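Local coordinates for CRISPR-associated endoribonuclease Cas6 1 (Methanocaldococcus jannaschii DSM 2661, PDB 5YI6), which probably cleaves CRISPR repeat transcripts into the short guide RNAs of an antiviral defence system, at residues F52-R63 / A79-F90. Sequence-based numbering, arbitrary orientation.
Sequences FKFFTFSLLQIR and AYLYISSPNNEF. With PO4 (phosphate ion), chain G; PO4 (phosphate ion), chain H.
Ser58 OG and Tyr82 N meet at 3.1 Å in a nearly straight bond, and the same hydroxyl donates to the carbonyl of Leu59, which Gln61 NE2 reaches from the other face of its plane. With chi1 at 71°, Ser58 OG sits between its own N and carbonyl carbon, turned back to the neighbouring strand, where it also touches the Tyr82 ring at the edge. Gln61, bent at chi2, lays CG against that edge too, 3.6 Å from Tyr82 CE2. Ser85 OG is likewise gripped twice: it donates to Phe54 O over 2.7 Å and accepts from Asn87 N, closing an ST turn ahead of helix 88-101, whose N-terminus Asn87 caps by accepting from Phe90 N. Between them Thr56 and Ser84 form an antiparallel hydrogen-bonded pair; beyond Ser58, Gln61 and Tyr80 form a lone one, the register having slipped by one residue. Strand 56-57 is an edge strand of the five-stranded antiparallel sheet in the N-terminal Cas6 domain, a RAMP-type fold, and 52-63 carries near its start Lys53, probably the transition-state stabiliser. Thr56 OG1 and Ser84 OG turn instead to the carbonyls of Phe234 and Glu223. Phe90 brings CE2 over one face of the Phe55 ring, 3.4 Å from Phe55 CG, while Phe52 CE2 lies over a face of Phe90; the Phe55 and Phe90 planes meet at 38°. At the far end the extended Arg63 lays its guanidinium flat on Tyr80, CZ standing 3.7 Å from the ring centroid in a cation-pi stack. Arg63 NH1 and NH2 hold one phosphate, NE reaches a water shared with Tyr82 OH, and Glu8 forms a salt bridge to NH2. Tyr80 OH donates to a second phosphate, 2.7 Å from its O1.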
# COMPACT_ATOMS: atom_id res chain seq x y z
N PHE A 52 -7.98 -12.32 -2.90
CA PHE A 52 -6.72 -11.96 -3.54
C PHE A 52 -5.94 -10.99 -2.66
O PHE A 52 -6.48 -9.95 -2.29
CB PHE A 52 -7.02 -11.33 -4.90
CG PHE A 52 -5.79 -10.89 -5.63
CD1 PHE A 52 -4.88 -11.85 -6.13
CD2 PHE A 52 -5.53 -9.53 -5.83
CE1 PHE A 52 -3.73 -11.45 -6.80
CE2 PHE A 52 -4.39 -9.12 -6.51
CZ PHE A 52 -3.49 -10.08 -7.02
N LYS A 53 -4.68 -11.31 -2.33
CA LYS A 53 -3.94 -10.46 -1.41
C LYS A 53 -2.65 -9.87 -1.98
O LYS A 53 -1.92 -9.19 -1.25
CB LYS A 53 -3.69 -11.21 -0.10
CG LYS A 53 -5.01 -11.48 0.64
CD LYS A 53 -4.76 -11.95 2.06
CE LYS A 53 -6.05 -11.96 2.87
NZ LYS A 53 -5.74 -12.10 4.34
N PHE A 54 -2.38 -10.05 -3.27
CA PHE A 54 -1.13 -9.57 -3.88
C PHE A 54 -1.33 -8.22 -4.55
O PHE A 54 -1.22 -8.10 -5.77
CB PHE A 54 -0.59 -10.61 -4.85
CG PHE A 54 -0.25 -11.90 -4.16
CD1 PHE A 54 0.88 -11.98 -3.35
CD2 PHE A 54 -1.08 -13.02 -4.30
CE1 PHE A 54 1.19 -13.18 -2.66
CE2 PHE A 54 -0.76 -14.22 -3.63
CZ PHE A 54 0.37 -14.30 -2.83
N PHE A 55 -1.67 -7.22 -3.73
CA PHE A 55 -1.78 -5.85 -4.21
C PHE A 55 -1.53 -4.95 -3.01
O PHE A 55 -1.55 -5.40 -1.86
CB PHE A 55 -3.14 -5.53 -4.86
CG PHE A 55 -4.32 -5.47 -3.90
CD1 PHE A 55 -4.78 -4.23 -3.41
CD2 PHE A 55 -4.95 -6.63 -3.48
CE1 PHE A 55 -5.87 -4.17 -2.51
CE2 PHE A 55 -6.04 -6.59 -2.59
CZ PHE A 55 -6.51 -5.35 -2.10
N THR A 56 -1.29 -3.67 -3.28
CA THR A 56 -1.10 -2.71 -2.19
C THR A 56 -1.72 -1.37 -2.59
O THR A 56 -2.12 -1.17 -3.73
CB THR A 56 0.39 -2.54 -1.82
OG1 THR A 56 0.49 -1.69 -0.65
CG2 THR A 56 1.23 -1.93 -3.02
N PHE A 57 -1.83 -0.45 -1.62
CA PHE A 57 -2.23 0.89 -1.95
C PHE A 57 -1.61 1.84 -0.94
O PHE A 57 -1.14 1.43 0.15
CB PHE A 57 -3.77 1.05 -2.04
CG PHE A 57 -4.53 0.52 -0.84
CD1 PHE A 57 -4.90 1.37 0.21
CD2 PHE A 57 -4.95 -0.83 -0.82
CE1 PHE A 57 -5.64 0.87 1.31
CE2 PHE A 57 -5.67 -1.34 0.28
CZ PHE A 57 -6.03 -0.49 1.33
N SER A 58 -1.58 3.11 -1.31
CA SER A 58 -0.89 4.13 -0.53
C SER A 58 -1.85 4.75 0.49
O SER A 58 -3.04 4.47 0.53
CB SER A 58 -0.37 5.23 -1.49
OG SER A 58 -1.46 6.00 -1.99
N LEU A 59 -1.29 5.63 1.35
CA LEU A 59 -2.11 6.61 2.04
C LEU A 59 -2.68 7.59 1.02
O LEU A 59 -2.15 7.73 -0.09
CB LEU A 59 -1.28 7.38 3.05
CG LEU A 59 -0.41 6.57 4.02
CD1 LEU A 59 0.44 7.52 4.89
CD2 LEU A 59 -1.30 5.75 4.83
N LEU A 60 -3.70 8.34 1.43
CA LEU A 60 -4.19 9.44 0.59
C LEU A 60 -3.13 10.52 0.52
O LEU A 60 -2.59 10.94 1.55
CB LEU A 60 -5.50 10.01 1.16
CG LEU A 60 -6.71 9.06 1.07
CD1 LEU A 60 -7.92 9.55 1.91
CD2 LEU A 60 -7.16 8.82 -0.41
N GLN A 61 -2.78 10.94 -0.68
CA GLN A 61 -1.74 11.94 -0.88
C GLN A 61 -2.39 13.27 -1.24
O GLN A 61 -3.27 13.32 -2.09
CB GLN A 61 -0.79 11.54 -2.01
CG GLN A 61 -0.17 10.10 -1.83
CD GLN A 61 0.86 10.01 -0.72
OE1 GLN A 61 1.79 10.82 -0.67
NE2 GLN A 61 0.72 9.00 0.18
N ILE A 62 -1.91 14.35 -0.63
CA ILE A 62 -2.44 15.68 -0.89
C ILE A 62 -1.30 16.56 -1.38
O ILE A 62 -0.23 16.60 -0.76
CB ILE A 62 -3.07 16.31 0.37
CG1 ILE A 62 -4.22 15.43 0.86
CG2 ILE A 62 -3.49 17.81 0.09
CD1 ILE A 62 -4.83 15.93 2.14
N ARG A 63 -1.52 17.24 -2.51
CA ARG A 63 -0.46 18.05 -3.09
C ARG A 63 -0.55 19.51 -2.65
O ARG A 63 0.47 20.10 -2.29
CB ARG A 63 -0.50 17.98 -4.61
CG ARG A 63 -0.19 16.59 -5.12
CD ARG A 63 -0.34 16.60 -6.63
NE ARG A 63 -0.25 15.24 -7.13
CZ ARG A 63 -0.41 14.90 -8.40
NH1 ARG A 63 -0.66 15.83 -9.31
NH2 ARG A 63 -0.30 13.62 -8.74
N ALA A 79 -7.22 14.79 -3.95
CA ALA A 79 -6.34 13.84 -3.28
C ALA A 79 -6.04 12.72 -4.27
O ALA A 79 -6.71 12.58 -5.29
CB ALA A 79 -6.93 13.27 -1.98
N TYR A 80 -4.98 11.97 -3.99
CA TYR A 80 -4.51 10.96 -4.94
C TYR A 80 -4.31 9.66 -4.18
O TYR A 80 -3.68 9.67 -3.13
CB TYR A 80 -3.20 11.40 -5.60
CG TYR A 80 -3.46 12.69 -6.37
CD1 TYR A 80 -3.85 12.64 -7.70
CD2 TYR A 80 -3.37 13.92 -5.74
CE1 TYR A 80 -4.09 13.80 -8.42
CE2 TYR A 80 -3.66 15.09 -6.43
CZ TYR A 80 -4.00 15.01 -7.76
OH TYR A 80 -4.26 16.15 -8.48
N LEU A 81 -4.80 8.55 -4.74
CA LEU A 81 -4.64 7.25 -4.10
C LEU A 81 -3.94 6.34 -5.10
O LEU A 81 -4.45 6.14 -6.20
CB LEU A 81 -6.01 6.69 -3.68
CG LEU A 81 -6.07 5.24 -3.18
CD1 LEU A 81 -5.25 5.16 -1.88
CD2 LEU A 81 -7.50 4.79 -2.98
N TYR A 82 -2.79 5.80 -4.74
CA TYR A 82 -2.04 4.92 -5.63
C TYR A 82 -2.39 3.48 -5.28
O TYR A 82 -2.44 3.14 -4.09
CB TYR A 82 -0.52 5.12 -5.48
CG TYR A 82 -0.18 6.54 -5.85
CD1 TYR A 82 0.17 6.86 -7.15
CD2 TYR A 82 -0.35 7.58 -4.92
CE1 TYR A 82 0.42 8.20 -7.52
CE2 TYR A 82 -0.10 8.92 -5.28
CZ TYR A 82 0.27 9.21 -6.59
OH TYR A 82 0.50 10.53 -6.98
N ILE A 83 -2.62 2.64 -6.31
CA ILE A 83 -2.99 1.24 -6.12
C ILE A 83 -2.19 0.44 -7.13
O ILE A 83 -2.07 0.85 -8.29
CB ILE A 83 -4.49 0.96 -6.35
CG1 ILE A 83 -5.38 2.01 -5.65
CG2 ILE A 83 -4.84 -0.47 -5.89
CD1 ILE A 83 -6.94 1.82 -5.86
N SER A 84 -1.64 -0.70 -6.71
CA SER A 84 -0.81 -1.45 -7.66
C SER A 84 -0.88 -2.94 -7.35
O SER A 84 -1.13 -3.36 -6.21
CB SER A 84 0.66 -1.01 -7.64
OG SER A 84 1.24 -1.25 -6.36
N SER A 85 -0.59 -3.74 -8.38
CA SER A 85 -0.54 -5.19 -8.20
C SER A 85 0.35 -5.79 -9.28
O SER A 85 0.39 -5.28 -10.41
CB SER A 85 -1.95 -5.79 -8.30
OG SER A 85 -1.90 -7.22 -8.19
N PRO A 86 1.04 -6.91 -8.99
CA PRO A 86 1.65 -7.66 -10.10
C PRO A 86 0.60 -8.31 -10.99
O PRO A 86 0.95 -8.83 -12.05
CB PRO A 86 2.54 -8.70 -9.38
CG PRO A 86 1.90 -8.88 -7.99
CD PRO A 86 1.37 -7.48 -7.67
N ASN A 87 -0.69 -8.27 -10.61
CA ASN A 87 -1.79 -8.82 -11.42
C ASN A 87 -2.53 -7.68 -12.10
O ASN A 87 -3.34 -6.98 -11.46
CB ASN A 87 -2.74 -9.64 -10.54
CG ASN A 87 -3.80 -10.35 -11.37
OD1 ASN A 87 -4.33 -9.79 -12.33
ND2 ASN A 87 -4.08 -11.59 -11.02
N ASN A 88 -2.28 -7.47 -13.40
CA ASN A 88 -2.89 -6.30 -14.03
C ASN A 88 -4.38 -6.47 -14.24
O ASN A 88 -5.11 -5.47 -14.32
CB ASN A 88 -2.19 -5.95 -15.35
CG ASN A 88 -2.39 -7.00 -16.40
OD1 ASN A 88 -2.36 -8.19 -16.11
ND2 ASN A 88 -2.58 -6.56 -17.64
N GLU A 89 -4.87 -7.72 -14.36
CA GLU A 89 -6.31 -7.91 -14.49
C GLU A 89 -7.06 -7.48 -13.23
O GLU A 89 -8.15 -6.92 -13.32
CB GLU A 89 -6.62 -9.38 -14.82
CG GLU A 89 -8.12 -9.67 -14.93
CD GLU A 89 -8.42 -11.12 -15.35
OE1 GLU A 89 -7.46 -11.89 -15.60
OE2 GLU A 89 -9.62 -11.48 -15.39
N PHE A 90 -6.50 -7.75 -12.05
CA PHE A 90 -7.12 -7.24 -10.82
C PHE A 90 -7.24 -5.73 -10.87
O PHE A 90 -8.30 -5.16 -10.56
CB PHE A 90 -6.29 -7.64 -9.58
CG PHE A 90 -6.72 -6.93 -8.32
CD1 PHE A 90 -7.92 -7.26 -7.70
CD2 PHE A 90 -5.96 -5.90 -7.78
CE1 PHE A 90 -8.34 -6.59 -6.54
CE2 PHE A 90 -6.37 -5.22 -6.63
CZ PHE A 90 -7.57 -5.58 -6.01
P PO4 G . -1.65 14.21 -12.52
O1 PO4 G . -1.15 13.18 -11.53
O2 PO4 G . -3.13 14.36 -12.52
O3 PO4 G . -1.15 13.87 -13.88
O4 PO4 G . -1.10 15.56 -12.07
P PO4 H . -5.16 17.03 -12.03
O1 PO4 H . -4.53 15.95 -11.15
O2 PO4 H . -5.08 16.69 -13.50
O3 PO4 H . -4.41 18.33 -11.78
O4 PO4 H . -6.62 17.18 -11.64
O HOH W 1 0.34 12.78 -5.63